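Transglutaminase-like enzymes, putative cysteine protease (Cytophaga hutchinsonii, PDB 3ISR) is a putative cysteine protease of the transglutaminase-like superfamily, and may cleave peptide bonds. Local coordinates at residues E56-S61 and F69-A74; K134-I139 and L147-W152; N141-V146 and A220-N225. All blocks are in the same frame, centred on the assembly; numbering follows the deposited sequence.

Following the chain from the N terminus, interaction 1 comes first: it closes the short loop between 56-61 and 69-74 and so completes a beta hairpin in the bacterial transglutaminase N-terminal region. The other two contacts lie on the opposite side of the chain's centre, in the transglutaminase-like region. Interaction 2 closes a short loop, bringing the end of helix 129-136 against helix 142-156. Interaction 3 starts between the two segments of interaction 2, at 141-146, where helix 142-156 begins, and reaches forward 74 residues to strand 215-222, so the two cross along the sequence. They share helix 142-156 and touch, Ile139 O lying 3.1 Å from Lys145 NZ, whereas the centres of interactions 1 and 2 are about 41 Å apart.

Interaction 1. Residues E56-S61 and F69-A74; sequences EIEEFS and FVRLKA
Strand 58-60 pairs with strand 69-74 as an antiparallel beta hairpin at the margin of a small sheet, and Glu58, Phe60, Phe69 and Arg71 share the face on which most of the side-chain contact is made. Two hydrogen-bonded pairs join the backbones. Glu58 and Arg71 exchange N-H...O bonds in both directions, as do Phe60 and Phe69, with Phe69 N lying 2.8 Å from Phe60 O. Between them Glu59 faces Val70 in a non-hydrogen-bonded pair. On the shared face Phe60 is sandwiched: Phe69 CB sits over one side of its ring, 3.7 Å from the centroid, and the Arg71 guanidinium covers the other as a cation-pi contact, CZ 4.4 Å from the centroid. The two phenyl rings, their planes 30° apart, are offset so far that they barely overlap. The hairpin is the outer part of a four-stranded antiparallel sheet, in which 69-74 also pairs with strand 28-32. Arg71 CG is held between the backbone N and carbonyl carbon (chi1 54°), and the extended chain beyond brings NE to Glu58 OE1 at 3.1 Å in a salt bridge, met from above the carboxylate plane. Arg71 NH2 bonds Leu109 O of the second subunit. An alanine here would probably leave the Glu58 carboxylate without its mate, take the guanidinium from one face of Phe60 and give up the bond to the second subunit. On the other face of the sheet Ile57 CD1 packs against Val70 CB and Leu72 CD2, each at 3.8 Å. Where the strands part, a water bridges Glu56 O and Lys73 N.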
loop_
_atom_site.group_PDB
_atom_site.type_symbol
_atom_site.label_atom_id
_atom_site.label_comp_id
_atom_site.label_asym_id
_atom_site.label_seq_id
_atom_site.Cartn_x
_atom_site.Cartn_y
_atom_site.Cartn_z
ATOM N N GLU B 56 -12.626 26.831 28.505
ATOM C CA GLU B 56 -13.692 25.911 28.891
ATOM C C GLU B 56 -13.336 24.498 28.420
ATOM O O GLU B 56 -12.940 24.301 27.271
ATOM C CB GLU B 56 -15.018 26.381 28.262
ATOM C CG GLU B 56 -16.242 25.476 28.491
ATOM C CD GLU B 56 -17.529 26.051 27.885
ATOM O OE1 GLU B 56 -17.858 27.226 28.165
ATOM O OE2 GLU B 56 -18.221 25.329 27.136
ATOM N N ILE B 57 -13.467 23.526 29.312
ATOM C CA ILE B 57 -13.044 22.156 29.014
ATOM C C ILE B 57 -14.057 21.145 29.563
ATOM O O ILE B 57 -14.612 21.351 30.636
ATOM C CB ILE B 57 -11.580 21.914 29.499
ATOM C CG1 ILE B 57 -11.067 20.537 29.069
ATOM C CG2 ILE B 57 -11.443 22.127 31.011
ATOM C CD1 ILE B 57 -9.571 20.505 28.847
ATOM N N GLU B 58 -14.331 20.079 28.803
ATOM C CA GLU B 58 -15.293 19.052 29.213
ATOM C C GLU B 58 -14.666 17.662 29.130
ATOM O O GLU B 58 -14.010 17.330 28.138
ATOM C CB GLU B 58 -16.551 19.101 28.324
ATOM C CG GLU B 58 -17.683 18.146 28.773
ATOM C CD GLU B 58 -18.626 17.706 27.641
ATOM O OE1 GLU B 58 -18.497 18.183 26.491
ATOM O OE2 GLU B 58 -19.506 16.867 27.904
ATOM N N GLU B 59 -14.866 16.864 30.181
ATOM C CA GLU B 59 -14.438 15.462 30.192
ATOM C C GLU B 59 -15.579 14.556 29.746
ATOM O O GLU B 59 -16.716 14.753 30.153
ATOM C CB GLU B 59 -13.962 15.020 31.582
ATOM C CG GLU B 59 -13.479 13.539 31.594
ATOM C CD GLU B 59 -13.102 13.009 32.977
ATOM O OE1 GLU B 59 -12.685 13.822 33.835
ATOM O OE2 GLU B 59 -13.197 11.772 33.191
ATOM N N PHE B 60 -15.274 13.571 28.905
ATOM C CA PHE B 60 -16.258 12.550 28.510
ATOM C C PHE B 60 -15.568 11.205 28.279
ATOM O O PHE B 60 -14.341 11.132 28.192
ATOM C CB PHE B 60 -17.031 12.982 27.255
ATOM C CG PHE B 60 -16.208 12.943 25.974
ATOM C CD1 PHE B 60 -15.392 14.020 25.615
ATOM C CD2 PHE B 60 -16.262 11.831 25.131
ATOM C CE1 PHE B 60 -14.641 13.991 24.438
ATOM C CE2 PHE B 60 -15.512 11.785 23.956
ATOM C CZ PHE B 60 -14.705 12.864 23.604
ATOM N N SER B 61 -16.362 10.143 28.175
ATOM C CA SER B 61 -15.841 8.834 27.816
ATOM C C SER B 61 -16.753 8.208 26.774
ATOM O O SER B 61 -17.921 8.594 26.659
ATOM C CB SER B 61 -15.750 7.912 29.044
ATOM O OG SER B 61 -14.718 8.334 29.946
ATOM N N PHE B 69 -11.538 11.246 28.139
ATOM C CA PHE B 69 -11.221 12.273 27.157
ATOM C C PHE B 69 -11.581 13.650 27.693
ATOM O O PHE B 69 -12.505 13.774 28.486
ATOM C CB PHE B 69 -11.994 12.003 25.867
ATOM C CG PHE B 69 -11.593 10.725 25.171
ATOM C CD1 PHE B 69 -10.343 10.616 24.554
ATOM C CD2 PHE B 69 -12.471 9.645 25.113
ATOM C CE1 PHE B 69 -9.952 9.439 23.889
ATOM C CE2 PHE B 69 -12.116 8.456 24.447
ATOM C CZ PHE B 69 -10.839 8.348 23.824
ATOM N N VAL B 70 -10.847 14.678 27.272
ATOM C CA VAL B 70 -11.245 16.054 27.570
ATOM C C VAL B 70 -11.214 16.854 26.288
ATOM O O VAL B 70 -10.302 16.695 25.473
ATOM C CB VAL B 70 -10.356 16.754 28.659
ATOM C CG1 VAL B 70 -10.553 16.104 30.034
ATOM C CG2 VAL B 70 -8.901 16.734 28.261
ATOM N N ARG B 71 -12.201 17.714 26.101
ATOM C CA ARG B 71 -12.248 18.486 24.874
ATOM C C ARG B 71 -12.469 19.967 25.106
ATOM O O ARG B 71 -13.145 20.371 26.061
ATOM C CB ARG B 71 -13.291 17.931 23.901
ATOM C CG ARG B 71 -14.665 17.802 24.483
ATOM C CD ARG B 71 -15.684 17.349 23.422
ATOM N NE ARG B 71 -16.916 16.948 24.084
ATOM C CZ ARG B 71 -17.925 16.319 23.491
ATOM N NH1 ARG B 71 -18.998 16.000 24.196
ATOM N NH2 ARG B 71 -17.860 16.017 22.195
ATOM N N LEU B 72 -11.887 20.756 24.210
ATOM C CA LEU B 72 -11.970 22.206 24.245
ATOM C C LEU B 72 -11.838 22.721 22.831
ATOM O O LEU B 72 -11.343 22.005 21.950
ATOM C CB LEU B 72 -10.843 22.794 25.112
ATOM C CG LEU B 72 -9.374 22.532 24.763
ATOM C CD1 LEU B 72 -8.906 23.386 23.588
ATOM C CD2 LEU B 72 -8.524 22.855 26.002
ATOM N N LYS B 73 -12.283 23.953 22.608
ATOM C CA LYS B 73 -12.068 24.599 21.322
ATOM C C LYS B 73 -11.188 25.837 21.503
ATOM O O LYS B 73 -11.229 26.486 22.550
ATOM C CB LYS B 73 -13.399 24.921 20.618
ATOM C CG LYS B 73 -14.355 25.833 21.386
ATOM C CD LYS B 73 -15.695 25.992 20.654
ATOM C CE LYS B 73 -16.306 27.365 20.969
ATOM N NZ LYS B 73 -17.778 27.448 20.703
ATOM N N ALA B 74 -10.383 26.128 20.486
ATOM C CA ALA B 74 -9.432 27.225 20.535
ATOM C C ALA B 74 -9.579 28.105 19.293
ATOM O O ALA B 74 -9.775 27.602 18.194
ATOM C CB ALA B 74 -8.014 26.686 20.638
HETATM O O HOH W 1 -13.719 25.041 24.901
#

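Interaction 2. Residues K134-I139 and L147-W152; sequences KEFGKI and LAITDW
Phe136 carries most of the apolar and aromatic part of this contact between the end of helix 129-136 and the middle of helix 142-156. Ile149 CG1 stands over the centre of its ring, 3.7 Å from the centroid and only 3° off the normal, a CH-pi contact. Trp152 CB lies at the ring's edge, close to its plane, 3.7 Å from Phe136 CE1. The indole beyond is turned at 90° to the phenyl ring, whose edge points at the five-membered ring in an offset edge-to-face pair. Trp152 CG, anti to the backbone N (chi1 -174°), lies 3.9 Å from Phe136 CZ. Further along, Ile139 CD1 meets Ala148 CB at 3.3 Å, tighter than usual for two carbons.

The polar part is carried by water. Glu135 CG comes over a face of the indole, toward its rim, and the chain bends beyond CG. A water donates to Glu135 OE1 and accepts from Trp152 NE1 at 3.2 Å, linking carboxylate and indole without a direct hydrogen bond.

Between the two helices the chain reverses through a type I turn from Phe136 to Ile139. Helix 181-194 lies against the same cluster, its Leu191 touching both Phe136 and Ile149, while Asp151 is salt-bridged to Arg233 beyond strand 225-229.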
loop_
_atom_site.group_PDB
_atom_site.type_symbol
_atom_site.label_atom_id
_atom_site.label_comp_id
_atom_site.label_asym_id
_atom_site.label_seq_id
_atom_site.Cartn_x
_atom_site.Cartn_y
_atom_site.Cartn_z
ATOM N N LYS B 134 3.294 -18.595 9.689
ATOM C CA LYS B 134 4.620 -19.017 9.211
ATOM C C LYS B 134 5.677 -18.772 10.273
ATOM O O LYS B 134 6.508 -19.626 10.553
ATOM C CB LYS B 134 5.008 -18.197 7.993
ATOM C CG LYS B 134 5.388 -19.009 6.805
ATOM C CD LYS B 134 4.240 -19.012 5.823
ATOM C CE LYS B 134 4.109 -20.364 5.173
ATOM N NZ LYS B 134 2.865 -20.380 4.361
ATOM N N GLU B 135 5.631 -17.577 10.856
ATOM C CA GLU B 135 6.653 -17.133 11.778
ATOM C C GLU B 135 6.464 -17.730 13.172
ATOM O O GLU B 135 7.442 -18.090 13.808
ATOM C CB GLU B 135 6.678 -15.593 11.822
ATOM C CG GLU B 135 7.967 -14.994 12.365
ATOM C CD GLU B 135 9.218 -15.520 11.667
ATOM O OE1 GLU B 135 10.112 -16.033 12.378
ATOM O OE2 GLU B 135 9.301 -15.424 10.422
ATOM N N PHE B 136 5.216 -17.856 13.635
ATOM C CA PHE B 136 4.948 -18.215 15.038
ATOM C C PHE B 136 4.051 -19.437 15.243
ATOM O O PHE B 136 3.856 -19.873 16.376
ATOM C CB PHE B 136 4.338 -17.025 15.807
ATOM C CG PHE B 136 5.075 -15.735 15.624
ATOM C CD1 PHE B 136 6.267 -15.495 16.303
ATOM C CD2 PHE B 136 4.578 -14.762 14.769
ATOM C CE1 PHE B 136 6.958 -14.308 16.121
ATOM C CE2 PHE B 136 5.246 -13.565 14.583
ATOM C CZ PHE B 136 6.454 -13.337 15.257
ATOM N N GLY B 137 3.509 -19.988 14.162
ATOM C CA GLY B 137 2.499 -21.043 14.255
ATOM C C GLY B 137 2.850 -22.303 15.033
ATOM O O GLY B 137 1.959 -22.977 15.550
ATOM N N LYS B 138 4.139 -22.621 15.126
ATOM C CA LYS B 138 4.590 -23.869 15.756
ATOM C C LYS B 138 4.639 -23.826 17.292
ATOM O O LYS B 138 4.613 -24.875 17.935
ATOM C CB LYS B 138 5.939 -24.312 15.177
ATOM N N ILE B 139 4.691 -22.628 17.877
ATOM C CA ILE B 139 4.755 -22.471 19.345
ATOM C C ILE B 139 3.455 -22.948 20.015
ATOM O O ILE B 139 2.350 -22.560 19.600
ATOM C CB ILE B 139 5.080 -21.013 19.759
ATOM C CG1 ILE B 139 6.283 -20.504 18.970
ATOM C CG2 ILE B 139 5.358 -20.921 21.269
ATOM C CD1 ILE B 139 6.385 -19.019 18.923
ATOM N N LEU B 147 4.832 -13.993 23.805
ATOM C CA LEU B 147 6.155 -13.592 24.191
ATOM C C LEU B 147 7.115 -13.696 23.004
ATOM O O LEU B 147 7.961 -12.811 22.819
ATOM C CB LEU B 147 6.644 -14.431 25.379
ATOM C CG LEU B 147 7.969 -13.969 25.966
ATOM C CD1 LEU B 147 7.839 -12.567 26.554
ATOM C CD2 LEU B 147 8.463 -14.990 27.025
ATOM N N ALA B 148 6.967 -14.742 22.188
ATOM C CA ALA B 148 7.792 -14.881 20.989
ATOM C C ALA B 148 7.532 -13.758 19.982
ATOM O O ALA B 148 8.461 -13.311 19.282
ATOM C CB ALA B 148 7.571 -16.227 20.325
ATOM N N ILE B 149 6.271 -13.334 19.894
ATOM C CA ILE B 149 5.905 -12.211 19.036
ATOM C C ILE B 149 6.647 -10.967 19.513
ATOM O O ILE B 149 7.277 -10.255 18.716
ATOM C CB ILE B 149 4.367 -11.970 19.032
ATOM C CG1 ILE B 149 3.686 -13.046 18.180
ATOM C CG2 ILE B 149 4.010 -10.536 18.487
ATOM C CD1 ILE B 149 2.171 -13.086 18.331
ATOM N N THR B 150 6.605 -10.751 20.826
ATOM C CA THR B 150 7.160 -9.569 21.465
ATOM C C THR B 150 8.669 -9.555 21.278
ATOM O O THR B 150 9.261 -8.509 20.967
ATOM C CB THR B 150 6.764 -9.558 22.966
ATOM O OG1 THR B 150 5.331 -9.519 23.059
ATOM C CG2 THR B 150 7.324 -8.348 23.668
ATOM N N ASP B 151 9.293 -10.717 21.451
ATOM C CA ASP B 151 10.736 -10.820 21.281
ATOM C C ASP B 151 11.134 -10.666 19.802
ATOM O O ASP B 151 12.126 -9.993 19.489
ATOM C CB ASP B 151 11.275 -12.131 21.880
ATOM C CG ASP B 151 11.212 -12.154 23.421
ATOM O OD1 ASP B 151 11.027 -11.073 24.053
ATOM O OD2 ASP B 151 11.352 -13.263 24.006
ATOM N N TRP B 152 10.364 -11.267 18.894
ATOM C CA TRP B 152 10.642 -11.095 17.465
ATOM C C TRP B 152 10.635 -9.599 17.088
ATOM O O TRP B 152 11.535 -9.131 16.418
ATOM C CB TRP B 152 9.659 -11.885 16.584
ATOM C CG TRP B 152 10.042 -11.824 15.134
ATOM C CD1 TRP B 152 10.844 -12.694 14.457
ATOM C CD2 TRP B 152 9.679 -10.795 14.195
ATOM N NE1 TRP B 152 10.987 -12.284 13.150
ATOM C CE2 TRP B 152 10.293 -11.114 12.968
ATOM C CE3 TRP B 152 8.893 -9.635 14.281
ATOM C CZ2 TRP B 152 10.133 -10.323 11.818
ATOM C CZ3 TRP B 152 8.740 -8.838 13.140
ATOM C CH2 TRP B 152 9.368 -9.185 11.928
HETATM O O HOH W 2 12.236 -14.912 11.815
#

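Interaction 3. Residues N141-V146 and A220-N225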
loop_
_atom_site.group_PDB
_atom_site.type_symbol
_atom_site.label_atom_id
_atom_site.label_comp_id
_atom_site.label_asym_id
_atom_site.label_seq_id
_atom_site.Cartn_x
_atom_site.Cartn_y
_atom_site.Cartn_z
ATOM N N ASN B 141 2.077 -23.017 23.389
ATOM C CA ASN B 141 1.200 -22.367 24.360
ATOM C C ASN B 141 1.059 -20.862 24.134
ATOM O O ASN B 141 2.020 -20.185 23.764
ATOM C CB ASN B 141 1.568 -22.711 25.816
ATOM C CG ASN B 141 2.682 -21.837 26.387
ATOM O OD1 ASN B 141 3.830 -22.264 26.457
ATOM N ND2 ASN B 141 2.341 -20.633 26.832
ATOM N N VAL B 142 -0.155 -20.370 24.364
ATOM C CA VAL B 142 -0.531 -19.003 24.058
ATOM C C VAL B 142 0.427 -17.960 24.635
ATOM O O VAL B 142 0.852 -17.054 23.920
ATOM C CB VAL B 142 -1.994 -18.710 24.479
ATOM C CG1 VAL B 142 -2.373 -17.285 24.144
ATOM C CG2 VAL B 142 -2.959 -19.693 23.793
ATOM N N TYR B 143 0.768 -18.080 25.918
ATOM C CA TYR B 143 1.659 -17.100 26.522
ATOM C C TYR B 143 2.988 -17.088 25.779
ATOM O O TYR B 143 3.487 -16.025 25.400
ATOM C CB TYR B 143 1.897 -17.365 28.011
ATOM C CG TYR B 143 2.929 -16.406 28.579
ATOM C CD1 TYR B 143 2.574 -15.103 28.948
ATOM C CD2 TYR B 143 4.267 -16.784 28.694
ATOM C CE1 TYR B 143 3.524 -14.212 29.432
ATOM C CE2 TYR B 143 5.221 -15.903 29.179
ATOM C CZ TYR B 143 4.845 -14.626 29.547
ATOM O OH TYR B 143 5.797 -13.771 30.033
ATOM N N SER B 144 3.558 -18.271 25.569
ATOM C CA SER B 144 4.833 -18.365 24.856
ATOM C C SER B 144 4.736 -17.813 23.437
ATOM O O SER B 144 5.681 -17.194 22.928
ATOM C CB SER B 144 5.344 -19.801 24.854
ATOM O OG SER B 144 5.713 -20.163 26.170
ATOM N N LYS B 145 3.588 -18.010 22.806
ATOM C CA LYS B 145 3.379 -17.440 21.502
ATOM C C LYS B 145 3.446 -15.904 21.518
ATOM O O LYS B 145 4.126 -15.307 20.688
ATOM C CB LYS B 145 2.043 -17.904 20.951
ATOM C CG LYS B 145 1.974 -17.807 19.468
ATOM C CD LYS B 145 1.625 -19.155 18.897
ATOM C CE LYS B 145 0.160 -19.392 18.920
ATOM N NZ LYS B 145 -0.061 -20.829 18.632
ATOM N N VAL B 146 2.765 -15.266 22.468
ATOM C CA VAL B 146 2.783 -13.793 22.540
ATOM C C VAL B 146 4.163 -13.268 22.923
ATOM O O VAL B 146 4.634 -12.242 22.412
ATOM C CB VAL B 146 1.704 -13.224 23.487
ATOM C CG1 VAL B 146 1.696 -11.676 23.439
ATOM C CG2 VAL B 146 0.324 -13.742 23.093
ATOM N N ALA B 220 -2.497 -8.829 25.824
ATOM C CA ALA B 220 -3.138 -9.966 25.177
ATOM C C ALA B 220 -3.999 -10.669 26.202
ATOM O O ALA B 220 -3.622 -10.761 27.374
ATOM C CB ALA B 220 -2.094 -10.934 24.621
ATOM N N TYR B 221 -5.126 -11.219 25.761
ATOM C CA TYR B 221 -6.021 -11.882 26.699
ATOM C C TYR B 221 -5.683 -13.349 26.723
ATOM O O TYR B 221 -5.947 -14.072 25.753
ATOM C CB TYR B 221 -7.471 -11.667 26.291
ATOM C CG TYR B 221 -8.482 -12.075 27.328
ATOM C CD1 TYR B 221 -8.781 -11.230 28.410
ATOM C CD2 TYR B 221 -9.168 -13.281 27.218
ATOM C CE1 TYR B 221 -9.738 -11.588 29.372
ATOM C CE2 TYR B 221 -10.143 -13.641 28.177
ATOM C CZ TYR B 221 -10.417 -12.784 29.235
ATOM O OH TYR B 221 -11.369 -13.130 30.176
ATOM N N ILE B 222 -5.084 -13.779 27.830
ATOM C CA ILE B 222 -4.523 -15.116 27.946
ATOM C C ILE B 222 -4.999 -15.729 29.250
ATOM O O ILE B 222 -4.742 -15.183 30.333
ATOM C CB ILE B 222 -2.965 -15.107 27.984
ATOM C CG1 ILE B 222 -2.380 -14.357 26.776
ATOM C CG2 ILE B 222 -2.437 -16.546 28.052
ATOM C CD1 ILE B 222 -0.892 -14.046 26.906
ATOM N N GLY B 223 -5.695 -16.854 29.138
ATOM C CA GLY B 223 -6.182 -17.570 30.320
ATOM C C GLY B 223 -7.085 -16.718 31.185
ATOM O O GLY B 223 -7.067 -16.837 32.409
ATOM N N GLY B 224 -7.875 -15.853 30.559
ATOM C CA GLY B 224 -8.858 -15.071 31.304
ATOM C C GLY B 224 -8.354 -13.744 31.865
ATOM O O GLY B 224 -9.089 -13.037 32.552
ATOM N N ASN B 225 -7.114 -13.395 31.543
ATOM C CA ASN B 225 -6.511 -12.168 32.034
ATOM C C ASN B 225 -5.864 -11.393 30.918
ATOM O O ASN B 225 -5.255 -11.991 30.044
ATOM C CB ASN B 225 -5.434 -12.490 33.069
ATOM C CG ASN B 225 -5.999 -13.199 34.284
ATOM O OD1 ASN B 225 -5.648 -14.341 34.564
ATOM N ND2 ASN B 225 -6.888 -12.529 35.003
#
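Helix 142-156 opens over the end of strand 215-222, the short axes of 142-146 and 220-222 running nearly antiparallel (160°) and 9.4 Å apart at closest approach. All contact between the two segments is apolar, and Ile222 makes most of it. Its CG1 is anti to the carbonyl carbon (chi1 -54°) and meets Val142 CG1 at 3.9 Å. From there CD1 reaches on between two helix residues, 4.0 Å from Tyr143 CA and 4.0 Å from Val146 CG2. Val142 and Val146 each lie alongside Ile222, pointing the opposite way to it, whereas the Tyr143 side chain crosses it obliquely, the ring presenting CD1 to Ile222 CD1 at 4.2 Å. One turn of helix thus receives a single branched side chain from the strand. Two residues earlier on the strand, Ala220 CB rests against both methyls of Val146, CG1 and CG2, each 4.0 Å away.

The pairing joins a helix to a face of the antiparallel sheet of the transglutaminase-like domain, a helix-on-sheet packing in which Phe229 of the next strand also touches Val146, Ala220 and Ile222. Asn141 occupies the N-cap position of the helix. Past Ile222 the strand turns back into strand 225-229 through a tight type I' turn, Ile222 N to Asn225 O being 2.9 Å. Gly223 and Gly224 hold its middle at positive phi.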